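Local coordinates for putative sodium:solute symporter (Proteus mirabilis, PDB 5NV9), which uses the inward sodium gradient to drive uptake of the sialic acid N-acetylneuraminic acid across the cell inner membrane, at residues 16-21 against 339-344; 22-27 against 179-184; 138-143 against 160-165. All coordinates share one frame; numbering follows the deposited sequence.

Contact 1. Residues 16-21 against 339-344; sequences GYLAAM and AAQSSI. With NA (sodium ion), chain B; NA (sodium ion), chain C.
The hydroxyl OH of Tyr-17 is held by two amides: it donates to OE1 of Gln-341 across the contact and is also hydrogen-bonded to NE2 of Gln-185, on helix 155-203. The distance from Tyr-17 OH to Gln-341 OE1, 2.4 Å, is so short that its exact value is doubtful. OE1 lies at the edge of the phenol ring and in its plane, while the amide plane is turned 32° from the ring, and tyrosine and glutamine run alongside each other, pointing opposite ways. Tyr-17 reaches this far because its CG swings to the side remote from the backbone N (chi1 153°), sending the ring toward helix 328-361. At the other end of that amide, NE2 lies 3.9 Å from CD2 of Leu-18, whose side chain runs roughly perpendicular to that of the glutamine, and it is hydrogen-bonded to the carbonyl of Ile-162. Next along the helix, Ser-342 serves both sodium ions, binding one (the Na2 site) through OG at 2.4 Å and the other (Na3) through its carbonyl O. With both ends of its amide engaged, Gln-341 is probably fixed in rotation, a buried polar link between helix 8-29 and the helix that carries much of the sodium coordination.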
ATOM      1  N   GLY A  16      22.258  11.994   0.567  1.00 28.84           N
ATOM      2  CA  GLY A  16      22.330  11.744   1.998  1.00 28.87           C
ATOM      3  C   GLY A  16      21.207  10.832   2.497  1.00 26.30           C
ATOM      4  O   GLY A  16      21.441   9.900   3.296  1.00 25.45           O
ATOM      5  N   TYR A  17      19.992  11.127   2.070  1.00 24.20           N
ATOM      6  CA  TYR A  17      18.847  10.293   2.417  1.00 25.27           C
ATOM      7  C   TYR A  17      19.043   8.829   1.933  1.00 24.77           C
ATOM      8  O   TYR A  17      18.837   7.848   2.676  1.00 23.75           O
ATOM      9  CB  TYR A  17      17.573  10.824   1.770  1.00 26.17           C
ATOM     10  CG  TYR A  17      16.522   9.687   1.528  1.00 22.37           C
ATOM     11  CD1 TYR A  17      15.716   9.230   2.565  1.00 23.04           C
ATOM     12  CD2 TYR A  17      16.396   9.096   0.315  1.00 22.21           C
ATOM     13  CE1 TYR A  17      14.773   8.229   2.368  1.00 23.77           C
ATOM     14  CE2 TYR A  17      15.446   8.069   0.090  1.00 25.09           C
ATOM     15  CZ  TYR A  17      14.653   7.622   1.129  1.00 22.29           C
ATOM     16  OH  TYR A  17      13.728   6.617   0.950  1.00 24.78           O
ATOM     17  N   LEU A  18      19.458   8.688   0.683  1.00 24.82           N
ATOM     18  CA  LEU A  18      19.727   7.340   0.106  1.00 24.30           C
ATOM     19  C   LEU A  18      20.835   6.559   0.824  1.00 23.56           C
ATOM     20  O   LEU A  18      20.712   5.334   1.040  1.00 27.26           O
ATOM     21  CB  LEU A  18      20.028   7.460  -1.373  1.00 23.14           C
ATOM     22  CG  LEU A  18      18.926   7.968  -2.279  1.00 23.69           C
ATOM     23  CD1 LEU A  18      19.399   8.210  -3.717  1.00 22.83           C
ATOM     24  CD2 LEU A  18      17.778   6.948  -2.321  1.00 26.06           C
ATOM     25  N   ALA A  19      21.918   7.253   1.203  1.00 24.74           N
ATOM     26  CA  ALA A  19      22.994   6.665   1.940  1.00 22.83           C
ATOM     27  C   ALA A  19      22.518   6.260   3.320  1.00 24.56           C
ATOM     28  O   ALA A  19      22.953   5.255   3.863  1.00 24.99           O
ATOM     29  CB  ALA A  19      24.142   7.656   2.052  1.00 24.57           C
ATOM     30  N   ALA A  20      21.628   7.048   3.926  1.00 22.50           N
ATOM     31  CA  ALA A  20      21.132   6.707   5.250  1.00 22.70           C
ATOM     32  C   ALA A  20      20.292   5.406   5.213  1.00 22.81           C
ATOM     33  O   ALA A  20      20.279   4.620   6.170  1.00 25.13           O
ATOM     34  CB  ALA A  20      20.247   7.858   5.771  1.00 23.49           C
HETATM   35  N   MSE A  21      19.551   5.212   4.134  1.00 23.00           N
HETATM   36  CA  MSE A  21      18.683   4.010   3.957  1.00 23.80           C
HETATM   37  C   MSE A  21      19.551   2.794   3.793  1.00 23.95           C
HETATM   38  O   MSE A  21      19.336   1.796   4.464  1.00 23.08           O
HETATM   39  CB  MSE A  21      17.762   4.135   2.750  1.00 23.64           C
HETATM   40  CG  MSE A  21      16.637   5.166   2.820  1.00 25.18           C
HETATM   41 SE   MSE A  21      15.702   5.327   4.545  1.00 30.90          SE
HETATM   42  CE  MSE A  21      16.839   6.580   5.554  1.00 27.04           C
ATOM     43  N   ALA A 339       8.214   7.874   0.324  1.00 20.41           N
ATOM     44  CA  ALA A 339       6.850   7.303   0.108  1.00 20.42           C
ATOM     45  C   ALA A 339       6.871   6.071  -0.812  1.00 21.15           C
ATOM     46  O   ALA A 339       6.230   5.048  -0.541  1.00 20.85           O
ATOM     47  CB  ALA A 339       5.871   8.348  -0.387  1.00 20.36           C
ATOM     48  N   ALA A 340       7.618   6.168  -1.899  1.00 19.58           N
ATOM     49  CA  ALA A 340       7.767   5.078  -2.858  1.00 18.53           C
ATOM     50  C   ALA A 340       8.500   3.856  -2.252  1.00 19.32           C
ATOM     51  O   ALA A 340       7.976   2.723  -2.263  1.00 18.73           O
ATOM     52  CB  ALA A 340       8.497   5.607  -4.033  1.00 17.55           C
ATOM     53  N   GLN A 341       9.697   4.095  -1.701  1.00 19.15           N
ATOM     54  CA  GLN A 341      10.562   3.061  -1.173  1.00 18.91           C
ATOM     55  C   GLN A 341      10.062   2.314   0.057  1.00 18.03           C
ATOM     56  O   GLN A 341      10.299   1.147   0.183  1.00 16.47           O
ATOM     57  CB  GLN A 341      11.943   3.647  -0.912  1.00 21.37           C
ATOM     58  CG  GLN A 341      12.639   4.014  -2.220  1.00 22.06           C
ATOM     59  CD  GLN A 341      13.992   4.672  -2.038  1.00 23.72           C
ATOM     60  OE1 GLN A 341      14.182   5.513  -1.153  1.00 22.69           O
ATOM     61  NE2 GLN A 341      14.960   4.303  -2.917  1.00 24.38           N
ATOM     62  N   SER A 342       9.385   2.977   0.981  1.00 16.39           N
ATOM     63  CA  SER A 342       8.837   2.302   2.065  1.00 17.19           C
ATOM     64  C   SER A 342       7.744   1.288   1.602  1.00 18.39           C
ATOM     65  O   SER A 342       7.490   0.330   2.262  1.00 18.49           O
ATOM     66  CB  SER A 342       8.221   3.308   3.053  1.00 18.89           C
ATOM     67  OG  SER A 342       7.356   4.210   2.380  1.00 22.41           O
ATOM     68  N   SER A 343       7.085   1.554   0.496  1.00 17.78           N
ATOM     69  CA  SER A 343       6.043   0.631  -0.038  1.00 19.43           C
ATOM     70  C   SER A 343       6.678  -0.493  -0.853  1.00 19.23           C
ATOM     71  O   SER A 343       6.309  -1.676  -0.700  1.00 19.97           O
ATOM     72  CB  SER A 343       5.035   1.451  -0.882  1.00 18.63           C
ATOM     73  OG  SER A 343       4.265   2.301  -0.007  1.00 18.70           O
ATOM     74  N   ILE A 344       7.678  -0.116  -1.669  1.00 20.04           N
ATOM     75  CA  ILE A 344       8.437  -1.089  -2.443  1.00 22.17           C
ATOM     76  C   ILE A 344       9.181  -2.137  -1.535  1.00 23.05           C
ATOM     77  O   ILE A 344       9.130  -3.385  -1.788  1.00 22.14           O
ATOM     78  CB  ILE A 344       9.433  -0.441  -3.377  1.00 21.17           C
ATOM     79  CG1 ILE A 344       8.699   0.336  -4.469  1.00 22.63           C
ATOM     80  CG2 ILE A 344      10.359  -1.471  -4.016  1.00 21.46           C
ATOM     81  CD1 ILE A 344       9.639   1.214  -5.250  1.00 24.36           C
TER
HETATM   82 NA    NA B 501       5.256   4.050   1.261  1.00 19.19          NA
HETATM   83 NA    NA C 502       8.571  -0.913   3.941  1.00 38.95          NA

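Contact 2. Residues 22-27 against 179-184; sequences LLVGVY and IWTDVI. With NA (sodium ion), chain C.
Val-24 carries the apolar part of this contact, each of its two methyls meeting a different part of helix 155-203. CG1 packs against the methyl CG2 of Thr-181 at 3.7 Å and rests more loosely on CB of Trp-180. CG2 meets CD1 of Ile-184 tip to tip, 3.9 Å away. The valine can straddle its neighbours in this way because chi1 of 176° turns CG1 away from the backbone N and leaves CG2 beside it. The indole of Trp-180 turns away from Val-24 and meets the ring of Phe-28, farther along helix 8-29, with the planes almost parallel. The two segments run nearly antiparallel, at 152°, with their axes 9.6 Å apart, and no hydrogen bond joins them.

Polar interactions are turned elsewhere. Thr-181 offers Val-24 its methyl, while its OG1 is hydrogen-bonded to the carbonyls of Gly-177 and Val-178 one turn back in its own helix.

Metal binding forms the third group. Asp-182, directly after Thr-181, grips a sodium ion with both carboxylate oxygens, OD1 at 2.1 Å and OD2 at 2.3 Å, and Ser-53 holds OD2 by a hydrogen bond. Ser-342, Ser-345 and Ser-346 complete this Na3 site. Helix 155-203 thus packs apolar groups on helix 8-29 and supplies the carboxylate of the second sodium site in this LeuT-fold transporter.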
ATOM      1  N   LEU A  22      20.568   2.846   2.933  1.00 25.63           N
ATOM      2  CA  LEU A  22      21.537   1.745   2.836  1.00 24.90           C
ATOM      3  C   LEU A  22      22.269   1.431   4.133  1.00 26.77           C
ATOM      4  O   LEU A  22      22.535   0.267   4.463  1.00 26.06           O
ATOM      5  CB  LEU A  22      22.564   2.029   1.713  1.00 29.71           C
ATOM      6  CG  LEU A  22      22.007   1.989   0.271  1.00 32.05           C
ATOM      7  CD1 LEU A  22      22.853   2.825  -0.718  1.00 32.49           C
ATOM      8  CD2 LEU A  22      21.840   0.558  -0.183  1.00 32.08           C
ATOM      9  N   LEU A  23      22.589   2.454   4.916  1.00 30.30           N
ATOM     10  CA  LEU A  23      23.326   2.203   6.160  1.00 30.56           C
ATOM     11  C   LEU A  23      22.459   1.485   7.210  1.00 30.09           C
ATOM     12  O   LEU A  23      22.940   0.581   7.915  1.00 28.08           O
ATOM     13  CB  LEU A  23      23.902   3.501   6.690  1.00 31.95           C
ATOM     14  CG  LEU A  23      25.119   4.091   5.928  1.00 31.25           C
ATOM     15  CD1 LEU A  23      25.232   5.546   6.307  1.00 30.30           C
ATOM     16  CD2 LEU A  23      26.389   3.360   6.328  1.00 33.98           C
ATOM     17  N   VAL A  24      21.197   1.891   7.341  1.00 26.55           N
ATOM     18  CA  VAL A  24      20.232   1.117   8.144  1.00 27.96           C
ATOM     19  C   VAL A  24      20.191  -0.383   7.716  1.00 27.95           C
ATOM     20  O   VAL A  24      20.311  -1.288   8.549  1.00 27.50           O
ATOM     21  CB  VAL A  24      18.807   1.716   8.081  1.00 24.90           C
ATOM     22  CG1 VAL A  24      17.849   0.833   8.846  1.00 23.78           C
ATOM     23  CG2 VAL A  24      18.814   3.107   8.681  1.00 25.98           C
ATOM     24  N   GLY A  25      20.071  -0.639   6.417  1.00 28.05           N
ATOM     25  CA  GLY A  25      20.152  -2.024   5.877  1.00 27.93           C
ATOM     26  C   GLY A  25      21.394  -2.826   6.285  1.00 28.06           C
ATOM     27  O   GLY A  25      21.314  -4.014   6.670  1.00 25.86           O
ATOM     28  N   VAL A  26      22.553  -2.206   6.152  1.00 32.39           N
ATOM     29  CA  VAL A  26      23.830  -2.830   6.569  1.00 32.89           C
ATOM     30  C   VAL A  26      23.803  -3.157   8.064  1.00 31.21           C
ATOM     31  O   VAL A  26      24.205  -4.224   8.455  1.00 36.48           O
ATOM     32  CB  VAL A  26      25.038  -1.906   6.270  1.00 33.08           C
ATOM     33  CG1 VAL A  26      26.339  -2.486   6.858  1.00 33.99           C
ATOM     34  CG2 VAL A  26      25.177  -1.682   4.770  1.00 32.30           C
ATOM     35  N   TYR A  27      23.328  -2.233   8.891  1.00 30.51           N
ATOM     36  CA  TYR A  27      23.238  -2.411  10.334  1.00 29.83           C
ATOM     37  C   TYR A  27      22.373  -3.660  10.708  1.00 29.76           C
ATOM     38  O   TYR A  27      22.745  -4.512  11.523  1.00 24.79           O
ATOM     39  CB  TYR A  27      22.725  -1.075  10.966  1.00 31.39           C
ATOM     40  CG  TYR A  27      22.517  -1.129  12.459  1.00 34.56           C
ATOM     41  CD1 TYR A  27      23.485  -0.650  13.358  1.00 40.65           C
ATOM     42  CD2 TYR A  27      21.380  -1.711  12.983  1.00 33.54           C
ATOM     43  CE1 TYR A  27      23.286  -0.747  14.738  1.00 43.21           C
ATOM     44  CE2 TYR A  27      21.173  -1.806  14.338  1.00 38.19           C
ATOM     45  CZ  TYR A  27      22.110  -1.324  15.211  1.00 42.84           C
ATOM     46  OH  TYR A  27      21.835  -1.468  16.546  1.00 51.29           O
ATOM     47  N   ILE A 179      11.477  -2.341   8.320  1.00 17.32           N
ATOM     48  CA  ILE A 179      10.637  -1.613   9.256  1.00 19.08           C
ATOM     49  C   ILE A 179      11.345  -0.320   9.729  1.00 20.00           C
ATOM     50  O   ILE A 179      10.775   0.776   9.731  1.00 21.60           O
ATOM     51  CB  ILE A 179      10.286  -2.507  10.409  1.00 17.22           C
ATOM     52  CG1 ILE A 179       9.182  -3.476   9.966  1.00 20.42           C
ATOM     53  CG2 ILE A 179       9.868  -1.687  11.640  1.00 18.75           C
ATOM     54  CD1 ILE A 179       8.927  -4.586  10.983  1.00 19.55           C
ATOM     55  N   TRP A 180      12.603  -0.424  10.078  1.00 20.32           N
ATOM     56  CA  TRP A 180      13.301   0.791  10.566  1.00 20.09           C
ATOM     57  C   TRP A 180      13.573   1.860   9.488  1.00 21.20           C
ATOM     58  O   TRP A 180      13.378   3.044   9.785  1.00 25.47           O
ATOM     59  CB  TRP A 180      14.516   0.408  11.338  1.00 20.33           C
ATOM     60  CG  TRP A 180      14.202  -0.213  12.672  1.00 20.70           C
ATOM     61  CD1 TRP A 180      14.468  -1.492  13.029  1.00 20.64           C
ATOM     62  CD2 TRP A 180      13.580   0.396  13.823  1.00 20.43           C
ATOM     63  NE1 TRP A 180      14.051  -1.730  14.298  1.00 21.32           N
ATOM     64  CE2 TRP A 180      13.506  -0.597  14.818  1.00 20.53           C
ATOM     65  CE3 TRP A 180      13.107   1.670  14.114  1.00 20.06           C
ATOM     66  CZ2 TRP A 180      12.967  -0.364  16.065  1.00 21.61           C
ATOM     67  CZ3 TRP A 180      12.586   1.900  15.350  1.00 19.95           C
ATOM     68  CH2 TRP A 180      12.540   0.913  16.315  1.00 21.26           C
ATOM     69  N   THR A 181      13.904   1.470   8.254  1.00 20.43           N
ATOM     70  CA  THR A 181      13.769   2.379   7.119  1.00 22.75           C
ATOM     71  C   THR A 181      12.365   2.999   6.896  1.00 23.17           C
ATOM     72  O   THR A 181      12.263   4.200   6.569  1.00 20.56           O
ATOM     73  CB  THR A 181      14.265   1.774   5.773  1.00 22.38           C
ATOM     74  OG1 THR A 181      13.548   0.588   5.482  1.00 20.39           O
ATOM     75  CG2 THR A 181      15.774   1.473   5.822  1.00 23.74           C
ATOM     76  N   ASP A 182      11.313   2.170   7.018  1.00 24.42           N
ATOM     77  CA  ASP A 182       9.932   2.625   6.966  1.00 22.21           C
ATOM     78  C   ASP A 182       9.619   3.695   8.007  1.00 20.61           C
ATOM     79  O   ASP A 182       8.848   4.591   7.712  1.00 17.76           O
ATOM     80  CB  ASP A 182       8.864   1.522   7.172  1.00 20.78           C
ATOM     81  CG  ASP A 182       8.663   0.626   5.983  1.00 23.01           C
ATOM     82  OD1 ASP A 182       9.179   0.916   4.893  1.00 19.51           O
ATOM     83  OD2 ASP A 182       7.973  -0.445   6.148  1.00 21.08           O
ATOM     84  N   VAL A 183      10.199   3.596   9.199  1.00 21.15           N
ATOM     85  CA  VAL A 183       9.936   4.544  10.286  1.00 21.01           C
ATOM     86  C   VAL A 183      10.489   5.889   9.889  1.00 21.00           C
ATOM     87  O   VAL A 183       9.830   6.935  10.061  1.00 19.42           O
ATOM     88  CB  VAL A 183      10.546   4.090  11.638  1.00 23.12           C
ATOM     89  CG1 VAL A 183      10.480   5.170  12.723  1.00 24.74           C
ATOM     90  CG2 VAL A 183       9.890   2.816  12.141  1.00 22.57           C
ATOM     91  N   ILE A 184      11.679   5.876   9.313  1.00 21.71           N
ATOM     92  CA  ILE A 184      12.337   7.131   8.916  1.00 19.75           C
ATOM     93  C   ILE A 184      11.552   7.691   7.725  1.00 20.62           C
ATOM     94  O   ILE A 184      11.298   8.901   7.635  1.00 23.01           O
ATOM     95  CB  ILE A 184      13.821   6.901   8.498  1.00 21.55           C
ATOM     96  CG1 ILE A 184      14.665   6.390   9.684  1.00 23.33           C
ATOM     97  CG2 ILE A 184      14.436   8.179   7.896  1.00 19.83           C
ATOM     98  CD1 ILE A 184      15.961   5.712   9.244  1.00 24.05           C
TER
HETATM   99 NA    NA C 502       8.571  -0.913   3.941  1.00 38.95          NA

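Contact 3. Residues 138-143 against 160-165; sequences IITYLT and VLISLL
Thr-143 and Ile-162 make the close half of this contact, and Thr-140 and Ser-163 the loose half. In the first pair the methyl CG2 of Thr-143 lies 3.6 Å from CD1 of Ile-162, the side chains overlapping lengthwise from opposing helices. With OG1 of Thr-143 beside the backbone N (chi1 -50°), the methyl lies anti to it and faces across the interface, while OG1 turns back along its own helix. There OG1 donates to the carbonyl O of Ile-139 at 2.6 Å, tilted 25° from the carbonyl plane, and the backbone N of Thr-143 reaches the same oxygen from the opposite face. Ser-61 OG is hydrogen-bonded to both that carbonyl and Thr-143 OG1.

The second pair is wider. Although Thr-140 and Ser-163 have the nearest CA atoms, 6.9 Å apart, OG1 of Thr-140 and OG of Ser-163 stay 4.0 Å from each other and form no bond. Thr-140 OG1 bonds the carbonyl of Val-136 instead, and Ser-163 OG bonds OG of Ser-389. The Thr-140 methyl CG2 faces CG2 of Ile-162 at 4.4 Å, so Ile-162 belongs to both halves, and both are buried. A wider, pi-type turn at 160-164 holds Ile-162 and Ser-163.

Successive transmembrane helices 118-151, which carries the substrate-binding Arg-135, and 155-203 pack here as an antiparallel hairpin, at 162°. Helix 328-361 lies against the first through Ala-340 and Ile-344, helix 370-398 touches Thr-140 through Ala-392, and helix 8-29 meets Leu-161 and Leu-165 on the second.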
ATOM      1  N   ILE A 138       4.113  -0.178 -10.615  1.00 25.24           N
ATOM      2  CA  ILE A 138       3.279   1.000 -10.674  1.00 27.89           C
ATOM      3  C   ILE A 138       3.818   2.127  -9.819  1.00 28.30           C
ATOM      4  O   ILE A 138       3.819   3.288 -10.262  1.00 26.09           O
ATOM      5  CB  ILE A 138       1.809   0.667 -10.364  1.00 31.34           C
ATOM      6  CG1 ILE A 138       1.249  -0.161 -11.538  1.00 36.21           C
ATOM      7  CG2 ILE A 138       0.977   1.936 -10.260  1.00 34.28           C
ATOM      8  CD1 ILE A 138      -0.199  -0.601 -11.437  1.00 39.25           C
ATOM      9  N   ILE A 139       4.270   1.794  -8.600  1.00 26.96           N
ATOM     10  CA  ILE A 139       4.733   2.786  -7.650  1.00 24.64           C
ATOM     11  C   ILE A 139       5.980   3.453  -8.278  1.00 25.45           C
ATOM     12  O   ILE A 139       6.173   4.635  -8.178  1.00 23.81           O
ATOM     13  CB  ILE A 139       5.066   2.207  -6.273  1.00 22.26           C
ATOM     14  CG1 ILE A 139       3.780   2.022  -5.461  1.00 25.62           C
ATOM     15  CG2 ILE A 139       5.973   3.152  -5.507  1.00 22.95           C
ATOM     16  CD1 ILE A 139       3.970   1.185  -4.208  1.00 23.37           C
ATOM     17  N   THR A 140       6.839   2.631  -8.859  1.00 25.47           N
ATOM     18  CA  THR A 140       8.083   3.079  -9.460  1.00 25.60           C
ATOM     19  C   THR A 140       7.842   3.947 -10.720  1.00 26.69           C
ATOM     20  O   THR A 140       8.434   5.011 -10.891  1.00 23.87           O
ATOM     21  CB  THR A 140       8.937   1.837  -9.720  1.00 24.41           C
ATOM     22  OG1 THR A 140       9.142   1.179  -8.474  1.00 23.65           O
ATOM     23  CG2 THR A 140      10.231   2.186 -10.358  1.00 27.66           C
ATOM     24  N   TYR A 141       6.937   3.492 -11.566  1.00 28.78           N
ATOM     25  CA  TYR A 141       6.456   4.223 -12.732  1.00 29.71           C
ATOM     26  C   TYR A 141       5.921   5.599 -12.421  1.00 31.98           C
ATOM     27  O   TYR A 141       6.385   6.549 -13.053  1.00 32.04           O
ATOM     28  CB  TYR A 141       5.411   3.378 -13.489  1.00 34.07           C
ATOM     29  CG  TYR A 141       4.841   4.070 -14.719  1.00 39.55           C
ATOM     30  CD1 TYR A 141       5.650   4.375 -15.795  1.00 43.92           C
ATOM     31  CD2 TYR A 141       3.504   4.404 -14.795  1.00 46.39           C
ATOM     32  CE1 TYR A 141       5.143   5.014 -16.921  1.00 47.21           C
ATOM     33  CE2 TYR A 141       2.983   5.033 -15.916  1.00 51.85           C
ATOM     34  CZ  TYR A 141       3.816   5.334 -16.974  1.00 52.46           C
ATOM     35  OH  TYR A 141       3.320   5.952 -18.100  1.00 66.76           O
ATOM     36  N   LEU A 142       4.978   5.727 -11.461  1.00 29.12           N
ATOM     37  CA  LEU A 142       4.443   7.020 -11.070  1.00 32.43           C
ATOM     38  C   LEU A 142       5.519   7.978 -10.525  1.00 31.95           C
ATOM     39  O   LEU A 142       5.497   9.141 -10.837  1.00 29.06           O
ATOM     40  CB  LEU A 142       3.397   6.931  -9.979  1.00 32.44           C
ATOM     41  CG  LEU A 142       2.145   6.128 -10.160  1.00 41.74           C
ATOM     42  CD1 LEU A 142       1.243   6.474  -8.969  1.00 44.64           C
ATOM     43  CD2 LEU A 142       1.475   6.427 -11.486  1.00 45.01           C
ATOM     44  N   THR A 143       6.433   7.467  -9.703  1.00 27.24           N
ATOM     45  CA  THR A 143       7.483   8.270  -9.119  1.00 27.54           C
ATOM     46  C   THR A 143       8.343   8.862 -10.231  1.00 25.00           C
ATOM     47  O   THR A 143       8.686  10.048 -10.199  1.00 23.73           O
ATOM     48  CB  THR A 143       8.321   7.399  -8.134  1.00 27.55           C
ATOM     49  OG1 THR A 143       7.441   6.721  -7.237  1.00 26.59           O
ATOM     50  CG2 THR A 143       9.343   8.175  -7.347  1.00 28.13           C
ATOM     51  N   VAL A 160      17.206   3.151 -11.172  1.00 28.35           N
ATOM     52  CA  VAL A 160      18.310   2.592 -10.403  1.00 27.38           C
ATOM     53  C   VAL A 160      18.245   3.168  -8.992  1.00 26.99           C
ATOM     54  O   VAL A 160      18.382   2.435  -8.025  1.00 25.98           O
ATOM     55  CB  VAL A 160      19.672   2.925 -10.979  1.00 25.71           C
ATOM     56  CG1 VAL A 160      20.726   2.584  -9.963  1.00 27.20           C
ATOM     57  CG2 VAL A 160      19.933   2.125 -12.236  1.00 29.88           C
ATOM     58  N   LEU A 161      18.097   4.488  -8.904  1.00 27.22           N
ATOM     59  CA  LEU A 161      17.959   5.190  -7.620  1.00 29.40           C
ATOM     60  C   LEU A 161      16.690   4.843  -6.814  1.00 26.89           C
ATOM     61  O   LEU A 161      16.741   4.673  -5.577  1.00 26.97           O
ATOM     62  CB  LEU A 161      18.013   6.694  -7.846  1.00 29.54           C
ATOM     63  CG  LEU A 161      19.333   7.272  -8.385  1.00 28.75           C
ATOM     64  CD1 LEU A 161      19.186   8.751  -8.371  1.00 29.12           C
ATOM     65  CD2 LEU A 161      20.524   6.883  -7.531  1.00 30.55           C
ATOM     66  N   ILE A 162      15.550   4.768  -7.473  1.00 25.37           N
ATOM     67  CA  ILE A 162      14.313   4.436  -6.747  1.00 25.89           C
ATOM     68  C   ILE A 162      14.244   2.951  -6.353  1.00 29.08           C
ATOM     69  O   ILE A 162      13.952   2.603  -5.189  1.00 28.51           O
ATOM     70  CB  ILE A 162      13.037   4.781  -7.559  1.00 24.59           C
ATOM     71  CG1 ILE A 162      12.930   6.282  -7.813  1.00 22.37           C
ATOM     72  CG2 ILE A 162      11.789   4.330  -6.823  1.00 25.70           C
ATOM     73  CD1 ILE A 162      12.081   6.620  -9.007  1.00 22.70           C
ATOM     74  N   SER A 163      14.494   2.085  -7.335  1.00 31.59           N
ATOM     75  CA  SER A 163      14.172   0.675  -7.228  1.00 31.15           C
ATOM     76  C   SER A 163      15.404  -0.168  -6.854  1.00 28.88           C
ATOM     77  O   SER A 163      15.381  -0.939  -5.877  1.00 29.06           O
ATOM     78  CB  SER A 163      13.488   0.205  -8.534  1.00 34.87           C
ATOM     79  OG  SER A 163      12.596  -0.875  -8.253  1.00 46.56           O
ATOM     80  N   LEU A 164      16.500  -0.003  -7.570  1.00 29.43           N
ATOM     81  CA  LEU A 164      17.637  -0.893  -7.355  1.00 32.88           C
ATOM     82  C   LEU A 164      18.208  -0.711  -5.948  1.00 30.09           C
ATOM     83  O   LEU A 164      18.458  -1.656  -5.215  1.00 31.20           O
ATOM     84  CB  LEU A 164      18.685  -0.673  -8.443  1.00 36.28           C
ATOM     85  CG  LEU A 164      19.426  -1.946  -8.836  1.00 47.02           C
ATOM     86  CD1 LEU A 164      20.212  -1.663 -10.107  1.00 52.03           C
ATOM     87  CD2 LEU A 164      20.330  -2.477  -7.724  1.00 48.90           C
ATOM     88  N   LEU A 165      18.394   0.530  -5.568  1.00 31.67           N
ATOM     89  CA  LEU A 165      18.862   0.851  -4.250  1.00 31.38           C
ATOM     90  C   LEU A 165      17.946   0.325  -3.148  1.00 29.52           C
ATOM     91  O   LEU A 165      18.433  -0.172  -2.117  1.00 26.36           O
ATOM     92  CB  LEU A 165      19.060   2.372  -4.087  1.00 32.62           C
ATOM     93  CG  LEU A 165      20.299   2.962  -4.765  1.00 35.69           C
ATOM     94  CD1 LEU A 165      20.512   4.371  -4.227  1.00 37.94           C
ATOM     95  CD2 LEU A 165      21.552   2.111  -4.565  1.00 35.73           C
TER

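Contact 1 lies between the other two: its centre is about 8 Å from that of contact 2 and about 10 Å from that of contact 3, whereas contacts 2 and 3 are about 17 Å apart. Helix 8-29 serves contacts 1 and 2, whose junction includes CE of Met-21, 3.7 Å from CG2 of Ile-184. Contact 1 also packs on contact 3, where CD1 of Ile-344 lies 3.3 Å from OG1 of Thr-140. Contacts 1 and 2 include sodium ligands and share the Na3 ion, whereas in contact 3 the side chain of Thr-143 lies about 9 Å from a sodium ion and about 10 Å from the sialic acid. The side chain of Gln-341 is about 13 Å from that substrate.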